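Long-range contacts in serine protease inhibitor 2 (PDB 3PZF), which inhibits clip-domain serine proteases of the mosquito, at least one of them through a covalent complex, and so restrains the melanization immune response in the hemolymph: residues N160-E165 with G338-E343; Q214-N219 with L285-F290. All coordinates share one frame; numbering follows the deposited sequence.

Interaction 1: N160-E165 with G338-E343; sequences NGRLRE and GITINE
R162 lies against G338, I339 and T340 with its guanidinium alone. CB leaves the backbone toward the strand, CG stands anti to the backbone N (chi1 179°), and a bend at chi2 (57°) turns CD before the chain runs on to NE. R162 NE passes 3.8 Å from T340 OG1, but its charged partner is E347 OE1 of the hinge region, a segment required for binding the peptidase; T340 OG1 bonds to the same carboxylate oxygen. R162 CZ is 4.0 Å from G338 CA, which sits over one face of the guanidinium, offset toward the rim; with no side chain on G338, the flat group can settle this close. At the tip, R162 NH2 gives two weak hydrogen bonds, to T340 OG1 (3.4 Å) and to I339 O (3.4 Å), the latter acceptor lying in the plane at the guanidinium edge. Beside it L163 lays CD2 3.7 Å from G338 N. In the serpin fold the contact joins the loop after helix 144-158, the helix in front of sheet A, to the end of strand 332-341 just before the hinge; L163 touches V155 of that helix and V182 of strand 177-188, and R162 touches Y184 of the same strand.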
ATOM      1  N   ASN A 160      -3.104  -1.441  16.042  1.00 49.00           N
ATOM      2  CA  ASN A 160      -3.796  -2.348  16.956  1.00 57.81           C
ATOM      3  C   ASN A 160      -2.958  -3.597  17.232  1.00 51.56           C
ATOM      4  O   ASN A 160      -3.493  -4.699  17.411  1.00 49.28           O
ATOM      5  CB  ASN A 160      -5.161  -2.733  16.376  1.00 62.34           C
ATOM      6  CG  ASN A 160      -6.061  -3.415  17.395  1.00 76.37           C
ATOM      7  OD1 ASN A 160      -6.127  -3.008  18.558  1.00 84.47           O
ATOM      8  ND2 ASN A 160      -6.759  -4.465  16.961  1.00 76.47           N
ATOM      9  N   GLY A 161      -1.639  -3.419  17.254  1.00 42.72           N
ATOM     10  CA  GLY A 161      -0.716  -4.510  17.509  1.00 36.29           C
ATOM     11  C   GLY A 161      -0.468  -5.454  16.331  1.00 35.66           C
ATOM     12  O   GLY A 161       0.268  -6.449  16.477  1.00 35.90           O
ATOM     13  N   ARG A 162      -1.051  -5.154  15.169  1.00 32.15           N
ATOM     14  CA  ARG A 162      -0.877  -6.006  13.994  1.00 32.44           C
ATOM     15  C   ARG A 162       0.579  -5.965  13.592  1.00 33.92           C
ATOM     16  O   ARG A 162       1.134  -6.969  13.155  1.00 31.25           O
ATOM     17  CB  ARG A 162      -1.763  -5.536  12.838  1.00 32.68           C
ATOM     18  CG  ARG A 162      -1.624  -6.353  11.538  1.00 35.09           C
ATOM     19  CD  ARG A 162      -1.903  -7.845  11.734  1.00 33.09           C
ATOM     20  NE  ARG A 162      -1.706  -8.575  10.475  1.00 31.86           N
ATOM     21  CZ  ARG A 162      -0.517  -8.951  10.005  1.00 27.41           C
ATOM     22  NH1 ARG A 162       0.588  -8.692  10.708  1.00 34.86           N
ATOM     23  NH2 ARG A 162      -0.436  -9.605   8.853  1.00 30.37           N
ATOM     24  N   LEU A 163       1.186  -4.788  13.753  1.00 30.56           N
ATOM     25  CA  LEU A 163       2.607  -4.585  13.501  1.00 32.57           C
ATOM     26  C   LEU A 163       3.222  -4.082  14.807  1.00 39.02           C
ATOM     27  O   LEU A 163       2.630  -3.238  15.482  1.00 36.95           O
ATOM     28  CB  LEU A 163       2.837  -3.515  12.417  1.00 29.12           C
ATOM     29  CG  LEU A 163       2.124  -3.675  11.068  1.00 28.26           C
ATOM     30  CD1 LEU A 163       2.425  -2.489  10.162  1.00 27.79           C
ATOM     31  CD2 LEU A 163       2.510  -5.011  10.401  1.00 26.93           C
ATOM     32  N   ARG A 164       4.417  -4.572  15.129  1.00 33.95           N
ATOM     33  CA  ARG A 164       5.029  -4.360  16.437  1.00 42.46           C
ATOM     34  C   ARG A 164       6.332  -3.580  16.364  1.00 39.40           C
ATOM     35  O   ARG A 164       6.783  -3.044  17.363  1.00 37.49           O
ATOM     36  CB  ARG A 164       5.331  -5.712  17.086  1.00 44.66           C
ATOM     37  CG  ARG A 164       4.125  -6.603  17.324  1.00 51.82           C
ATOM     38  CD  ARG A 164       3.270  -6.090  18.470  1.00 66.31           C
ATOM     39  NE  ARG A 164       2.152  -6.989  18.752  1.00 74.33           N
ATOM     40  CZ  ARG A 164       1.565  -7.107  19.940  1.00 84.45           C
ATOM     41  NH1 ARG A 164       1.988  -6.388  20.974  1.00 86.97           N
ATOM     42  NH2 ARG A 164       0.557  -7.954  20.096  1.00 85.43           N
ATOM     43  N   GLU A 165       6.964  -3.540  15.197  1.00 36.94           N
ATOM     44  CA  GLU A 165       8.228  -2.827  15.084  1.00 34.54           C
ATOM     45  C   GLU A 165       8.553  -2.558  13.641  1.00 34.27           C
ATOM     46  O   GLU A 165       8.089  -3.258  12.734  1.00 32.92           O
ATOM     47  CB  GLU A 165       9.380  -3.625  15.700  1.00 41.98           C
ATOM     48  CG  GLU A 165       9.776  -4.841  14.885  1.00 54.98           C
ATOM     49  CD  GLU A 165       8.831  -6.014  15.101  1.00 70.23           C
ATOM     50  OE1 GLU A 165       8.537  -6.754  14.129  1.00 61.17           O
ATOM     51  OE2 GLU A 165       8.393  -6.199  16.258  1.00 78.53           O
ATOM     52  N   GLY A 338       0.964  -4.894   7.020  1.00 18.15           N
ATOM     53  CA  GLY A 338       0.662  -6.321   7.169  1.00 20.19           C
ATOM     54  C   GLY A 338      -0.600  -6.647   6.386  1.00 25.59           C
ATOM     55  O   GLY A 338      -1.442  -5.791   6.175  1.00 22.00           O
ATOM     56  N   ILE A 339      -0.756  -7.884   5.954  1.00 21.85           N
ATOM     57  CA  ILE A 339      -1.974  -8.264   5.219  1.00 19.88           C
ATOM     58  C   ILE A 339      -2.241  -9.715   5.573  1.00 22.89           C
ATOM     59  O   ILE A 339      -1.314 -10.498   5.736  1.00 23.05           O
ATOM     60  CB  ILE A 339      -1.806  -8.114   3.707  1.00 21.19           C
ATOM     61  CG1 ILE A 339      -3.146  -8.339   2.954  1.00 21.43           C
ATOM     62  CG2 ILE A 339      -0.684  -9.035   3.195  1.00 20.21           C
ATOM     63  CD1 ILE A 339      -4.247  -7.257   3.231  1.00 23.22           C
ATOM     64  N   THR A 340      -3.523 -10.036   5.713  1.00 23.89           N
ATOM     65  CA  THR A 340      -3.991 -11.398   5.958  1.00 22.19           C
ATOM     66  C   THR A 340      -5.197 -11.621   5.077  1.00 26.13           C
ATOM     67  O   THR A 340      -6.014 -10.715   4.908  1.00 27.49           O
ATOM     68  CB  THR A 340      -4.439 -11.540   7.405  1.00 28.38           C
ATOM     69  OG1 THR A 340      -3.344 -11.206   8.278  1.00 30.70           O
ATOM     70  CG2 THR A 340      -4.929 -12.991   7.689  1.00 32.72           C
ATOM     71  N   ILE A 341      -5.312 -12.788   4.453  1.00 23.67           N
ATOM     72  CA  ILE A 341      -6.623 -13.196   3.960  1.00 20.91           C
ATOM     73  C   ILE A 341      -6.923 -14.604   4.482  1.00 24.99           C
ATOM     74  O   ILE A 341      -6.044 -15.486   4.515  1.00 23.32           O
ATOM     75  CB  ILE A 341      -6.812 -13.143   2.384  1.00 26.25           C
ATOM     76  CG1 ILE A 341      -5.952 -14.197   1.670  1.00 22.55           C
ATOM     77  CG2 ILE A 341      -6.553 -11.698   1.847  1.00 25.01           C
ATOM     78  CD1 ILE A 341      -6.211 -14.299   0.157  1.00 21.96           C
ATOM     79  N   ASN A 342      -8.167 -14.789   4.914  1.00 20.88           N
ATOM     80  CA  ASN A 342      -8.699 -16.115   5.190  1.00 22.21           C
ATOM     81  C   ASN A 342     -10.150 -16.250   4.692  1.00 24.30           C
ATOM     82  O   ASN A 342     -10.603 -15.446   3.876  1.00 21.83           O
ATOM     83  CB  ASN A 342      -8.571 -16.446   6.685  1.00 22.44           C
ATOM     84  CG  ASN A 342      -9.459 -15.594   7.561  1.00 30.21           C
ATOM     85  OD1 ASN A 342     -10.250 -14.801   7.082  1.00 26.04           O
ATOM     86  ND2 ASN A 342      -9.354 -15.795   8.874  1.00 37.45           N
ATOM     87  N   GLU A 343     -10.883 -17.254   5.166  1.00 24.02           N
ATOM     88  CA  GLU A 343     -12.240 -17.492   4.662  1.00 24.15           C
ATOM     89  C   GLU A 343     -13.197 -16.342   4.927  1.00 25.68           C
ATOM     90  O   GLU A 343     -14.177 -16.173   4.224  1.00 23.84           O
ATOM     91  CB  GLU A 343     -12.827 -18.730   5.324  1.00 25.50           C
ATOM     92  CG  GLU A 343     -12.130 -20.026   4.901  1.00 27.81           C
ATOM     93  CD  GLU A 343     -10.908 -20.358   5.744  1.00 34.46           C
ATOM     94  OE1 GLU A 343     -10.476 -19.554   6.615  1.00 28.04           O
ATOM     95  OE2 GLU A 343     -10.371 -21.449   5.527  1.00 32.20           O
TER

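Interaction 2: Q214-N219 with L285-F290; sequences QYMEQN and LPKFKF
Q214, Y215 and M216 pair antiparallel with L285, P286 and K287 through three backbone hydrogen bonds. M216 and L285 form the hydrogen-bonded pair, with M216 N to L285 O at 2.9 Å and L285 N to M216 O at 3.0 Å; K287 N to Q214 O, at 2.8 Å and 171°, completes the set. Y215 and P286 are the non-hydrogen-bonded pair between them, a place where the missing N-H of proline costs this pairing nothing. Two CA-H...O contacts fill in, P286 CA to Q214 O and Y215 CA to L285 O. These strands, 211-227 and the first part of 277-295, are central members of serpin sheet C; near K287 the second strand is interrupted, and beyond the break F288 and F290 bond to strand 332-341 in sheet A. The apolar contacts divide between the faces of the sheet. On one, P286 CB sits over the face of the Y215 ring in a CH-pi contact, 4.2 Å from the centroid and 27° off the normal, while Y215 OH bonds to P202 O. On the other, M216 holds CG between its backbone N and carbonyl carbon (chi1 48°); CE touches L285 CB, and M216 SD lies 3.8 Å from K287 CG. K287 bends at chi3, bringing CE within 4.0 Å of Q214 CB, and its NZ forms a salt bridge with E343. Two waters add bridges: one links Q214 N to K287 O, another K287 NZ to Y215 O, 2.9 Å from the latter.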
ATOM      1  N   GLN A 214      -2.270 -23.651   2.328  1.00 26.75           N
ATOM      2  CA  GLN A 214      -3.621 -23.970   2.794  1.00 24.43           C
ATOM      3  C   GLN A 214      -4.593 -23.170   1.966  1.00 24.71           C
ATOM      4  O   GLN A 214      -4.462 -21.964   1.888  1.00 25.11           O
ATOM      5  CB  GLN A 214      -3.807 -23.542   4.243  1.00 24.30           C
ATOM      6  CG  GLN A 214      -2.911 -24.290   5.215  1.00 33.59           C
ATOM      7  CD  GLN A 214      -3.401 -24.119   6.632  1.00 42.03           C
ATOM      8  OE1 GLN A 214      -4.411 -24.705   7.024  1.00 60.37           O
ATOM      9  NE2 GLN A 214      -2.725 -23.277   7.387  1.00 37.80           N
ATOM     10  N   TYR A 215      -5.593 -23.824   1.386  1.00 20.42           N
ATOM     11  CA  TYR A 215      -6.443 -23.137   0.411  1.00 19.51           C
ATOM     12  C   TYR A 215      -7.885 -22.989   0.891  1.00 26.04           C
ATOM     13  O   TYR A 215      -8.335 -23.694   1.792  1.00 25.88           O
ATOM     14  CB  TYR A 215      -6.428 -23.908  -0.903  1.00 20.27           C
ATOM     15  CG  TYR A 215      -5.140 -23.779  -1.711  1.00 22.39           C
ATOM     16  CD1 TYR A 215      -5.029 -22.831  -2.737  1.00 22.11           C
ATOM     17  CD2 TYR A 215      -4.045 -24.639  -1.458  1.00 22.97           C
ATOM     18  CE1 TYR A 215      -3.873 -22.726  -3.505  1.00 18.75           C
ATOM     19  CE2 TYR A 215      -2.887 -24.554  -2.213  1.00 28.18           C
ATOM     20  CZ  TYR A 215      -2.808 -23.612  -3.242  1.00 23.83           C
ATOM     21  OH  TYR A 215      -1.650 -23.522  -3.981  1.00 25.03           O
ATOM     22  N   MET A 216      -8.601 -22.051   0.284  1.00 22.57           N
ATOM     23  CA  MET A 216     -10.033 -21.893   0.514  1.00 23.90           C
ATOM     24  C   MET A 216     -10.684 -21.815  -0.859  1.00 23.05           C
ATOM     25  O   MET A 216     -10.054 -21.353  -1.797  1.00 22.71           O
ATOM     26  CB  MET A 216     -10.323 -20.622   1.308  1.00 25.65           C
ATOM     27  CG  MET A 216      -9.630 -19.414   0.783  1.00 20.82           C
ATOM     28  SD  MET A 216      -9.805 -18.082   2.013  1.00 24.29           S
ATOM     29  CE  MET A 216      -9.092 -16.753   1.096  1.00 24.48           C
ATOM     30  N   GLU A 217     -11.908 -22.328  -0.975  1.00 23.61           N
ATOM     31  CA  GLU A 217     -12.584 -22.500  -2.273  1.00 22.52           C
ATOM     32  C   GLU A 217     -14.037 -22.136  -2.127  1.00 22.47           C
ATOM     33  O   GLU A 217     -14.660 -22.503  -1.128  1.00 27.09           O
ATOM     34  CB  GLU A 217     -12.507 -23.974  -2.710  1.00 22.88           C
ATOM     35  CG  GLU A 217     -11.096 -24.503  -2.783  1.00 32.31           C
ATOM     36  CD  GLU A 217     -11.048 -26.004  -3.051  1.00 36.06           C
ATOM     37  OE1 GLU A 217     -11.780 -26.491  -3.951  1.00 32.45           O
ATOM     38  OE2 GLU A 217     -10.287 -26.689  -2.343  1.00 31.40           O
ATOM     39  N   GLN A 218     -14.581 -21.396  -3.099  1.00 21.97           N
ATOM     40  CA  GLN A 218     -16.033 -21.251  -3.175  1.00 24.81           C
ATOM     41  C   GLN A 218     -16.515 -21.079  -4.599  1.00 26.54           C
ATOM     42  O   GLN A 218     -15.723 -20.784  -5.487  1.00 23.25           O
ATOM     43  CB  GLN A 218     -16.491 -20.022  -2.376  1.00 25.37           C
ATOM     44  CG  GLN A 218     -16.134 -18.690  -3.019  1.00 25.61           C
ATOM     45  CD  GLN A 218     -16.750 -17.562  -2.217  1.00 28.81           C
ATOM     46  OE1 GLN A 218     -17.954 -17.421  -2.211  1.00 28.25           O
ATOM     47  NE2 GLN A 218     -15.940 -16.839  -1.458  1.00 22.48           N
ATOM     48  N   ASN A 219     -17.827 -21.244  -4.787  1.00 24.52           N
ATOM     49  CA  ASN A 219     -18.518 -20.837  -6.009  1.00 25.03           C
ATOM     50  C   ASN A 219     -19.252 -19.541  -5.729  1.00 32.86           C
ATOM     51  O   ASN A 219     -19.978 -19.443  -4.739  1.00 35.36           O
ATOM     52  CB  ASN A 219     -19.577 -21.864  -6.383  1.00 34.11           C
ATOM     53  CG  ASN A 219     -18.984 -23.184  -6.750  1.00 35.95           C
ATOM     54  OD1 ASN A 219     -18.215 -23.262  -7.710  1.00 39.38           O
ATOM     55  ND2 ASN A 219     -19.334 -24.243  -5.999  1.00 35.32           N
ATOM     56  N   LEU A 285      -8.080 -19.884  -3.580  1.00 19.99           N
ATOM     57  CA  LEU A 285      -7.031 -18.944  -3.171  1.00 17.60           C
ATOM     58  C   LEU A 285      -6.272 -19.540  -2.006  1.00 19.83           C
ATOM     59  O   LEU A 285      -6.879 -20.183  -1.133  1.00 22.64           O
ATOM     60  CB  LEU A 285      -7.604 -17.626  -2.688  1.00 20.72           C
ATOM     61  CG  LEU A 285      -8.199 -16.724  -3.785  1.00 23.27           C
ATOM     62  CD1 LEU A 285      -8.877 -15.567  -3.084  1.00 24.03           C
ATOM     63  CD2 LEU A 285      -7.083 -16.214  -4.682  1.00 22.22           C
ATOM     64  N   PRO A 286      -4.955 -19.322  -1.986  1.00 18.88           N
ATOM     65  CA  PRO A 286      -4.200 -19.761  -0.811  1.00 21.18           C
ATOM     66  C   PRO A 286      -4.358 -18.727   0.285  1.00 21.96           C
ATOM     67  O   PRO A 286      -4.371 -17.526  -0.014  1.00 20.28           O
ATOM     68  CB  PRO A 286      -2.753 -19.788  -1.311  1.00 23.32           C
ATOM     69  CG  PRO A 286      -2.708 -18.732  -2.398  1.00 18.57           C
ATOM     70  CD  PRO A 286      -4.089 -18.767  -3.044  1.00 20.64           C
ATOM     71  N   LYS A 287      -4.497 -19.163   1.522  1.00 21.78           N
ATOM     72  CA  LYS A 287      -4.546 -18.231   2.634  1.00 25.21           C
ATOM     73  C   LYS A 287      -3.128 -17.715   2.896  1.00 23.26           C
ATOM     74  O   LYS A 287      -2.142 -18.422   2.651  1.00 21.38           O
ATOM     75  CB  LYS A 287      -5.142 -18.917   3.867  1.00 26.70           C
ATOM     76  CG  LYS A 287      -6.632 -19.262   3.666  1.00 25.72           C
ATOM     77  CD  LYS A 287      -7.293 -19.829   4.904  1.00 37.48           C
ATOM     78  CE  LYS A 287      -7.005 -21.327   5.050  1.00 42.90           C
ATOM     79  NZ  LYS A 287      -7.672 -21.934   6.250  1.00 50.48           N
ATOM     80  N   PHE A 288      -3.024 -16.473   3.367  1.00 21.24           N
ATOM     81  CA  PHE A 288      -1.711 -15.938   3.721  1.00 24.35           C
ATOM     82  C   PHE A 288      -1.810 -14.883   4.789  1.00 21.95           C
ATOM     83  O   PHE A 288      -2.831 -14.191   4.927  1.00 23.13           O
ATOM     84  CB  PHE A 288      -0.948 -15.411   2.492  1.00 22.50           C
ATOM     85  CG  PHE A 288      -1.712 -14.378   1.663  1.00 23.78           C
ATOM     86  CD1 PHE A 288      -2.362 -14.742   0.470  1.00 22.56           C
ATOM     87  CD2 PHE A 288      -1.757 -13.048   2.066  1.00 22.39           C
ATOM     88  CE1 PHE A 288      -3.042 -13.774  -0.320  1.00 23.16           C
ATOM     89  CE2 PHE A 288      -2.448 -12.084   1.301  1.00 19.69           C
ATOM     90  CZ  PHE A 288      -3.098 -12.454   0.105  1.00 18.88           C
ATOM     91  N   LYS A 289      -0.739 -14.793   5.571  1.00 21.51           N
ATOM     92  CA  LYS A 289      -0.586 -13.767   6.579  1.00 22.51           C
ATOM     93  C   LYS A 289       0.886 -13.381   6.641  1.00 22.48           C
ATOM     94  O   LYS A 289       1.743 -14.210   6.959  1.00 24.40           O
ATOM     95  CB  LYS A 289      -1.032 -14.312   7.935  1.00 24.23           C
ATOM     96  CG  LYS A 289      -0.797 -13.347   9.101  1.00 28.55           C
ATOM     97  CD  LYS A 289      -1.319 -13.912  10.393  1.00 41.88           C
ATOM     98  CE  LYS A 289      -1.290 -12.856  11.502  1.00 63.91           C
ATOM     99  NZ  LYS A 289      -1.856 -13.373  12.787  1.00 67.99           N
ATOM    100  N   PHE A 290       1.200 -12.117   6.349  1.00 19.69           N
ATOM    101  CA  PHE A 290       2.596 -11.693   6.380  1.00 20.66           C
ATOM    102  C   PHE A 290       2.687 -10.177   6.481  1.00 23.23           C
ATOM    103  O   PHE A 290       1.690  -9.459   6.384  1.00 22.04           O
ATOM    104  CB  PHE A 290       3.359 -12.174   5.120  1.00 25.30           C
ATOM    105  CG  PHE A 290       2.969 -11.450   3.820  1.00 22.06           C
ATOM    106  CD1 PHE A 290       3.718 -10.383   3.315  1.00 23.51           C
ATOM    107  CD2 PHE A 290       1.872 -11.887   3.075  1.00 21.89           C
ATOM    108  CE1 PHE A 290       3.360  -9.745   2.115  1.00 20.07           C
ATOM    109  CE2 PHE A 290       1.494 -11.251   1.896  1.00 19.75           C
ATOM    110  CZ  PHE A 290       2.242 -10.188   1.397  1.00 22.85           C
TER
HETATM  111  O   HOH W   1      -1.255 -21.014   2.836  1.00 24.72           O
HETATM  112  O   HOH W   2      -7.910 -24.369   4.627  1.00 38.86           O

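How the interactions relate
Both contacts are buried, but interaction 1 lies nearer the centre of the chain. It sets a loop against the end of a strand, and its polar bonds across the contact are the long, weak ones of R162, whose firm partner is E347 of the hinge; interaction 2 buries more surface and rests on regular backbone pairing with apolar cover on both faces. Strand 277-295 connects them: residues 285-287 pair in interaction 2, whereas F288 and F290 pair with strand 332-341, which carries one side of interaction 1, F288 O lying 2.9 Å from I341 N, a probable hydrogen bond. M216 SD also packs on N342 C at 3.3 Å, so 338-343 meets side chains of both contacts.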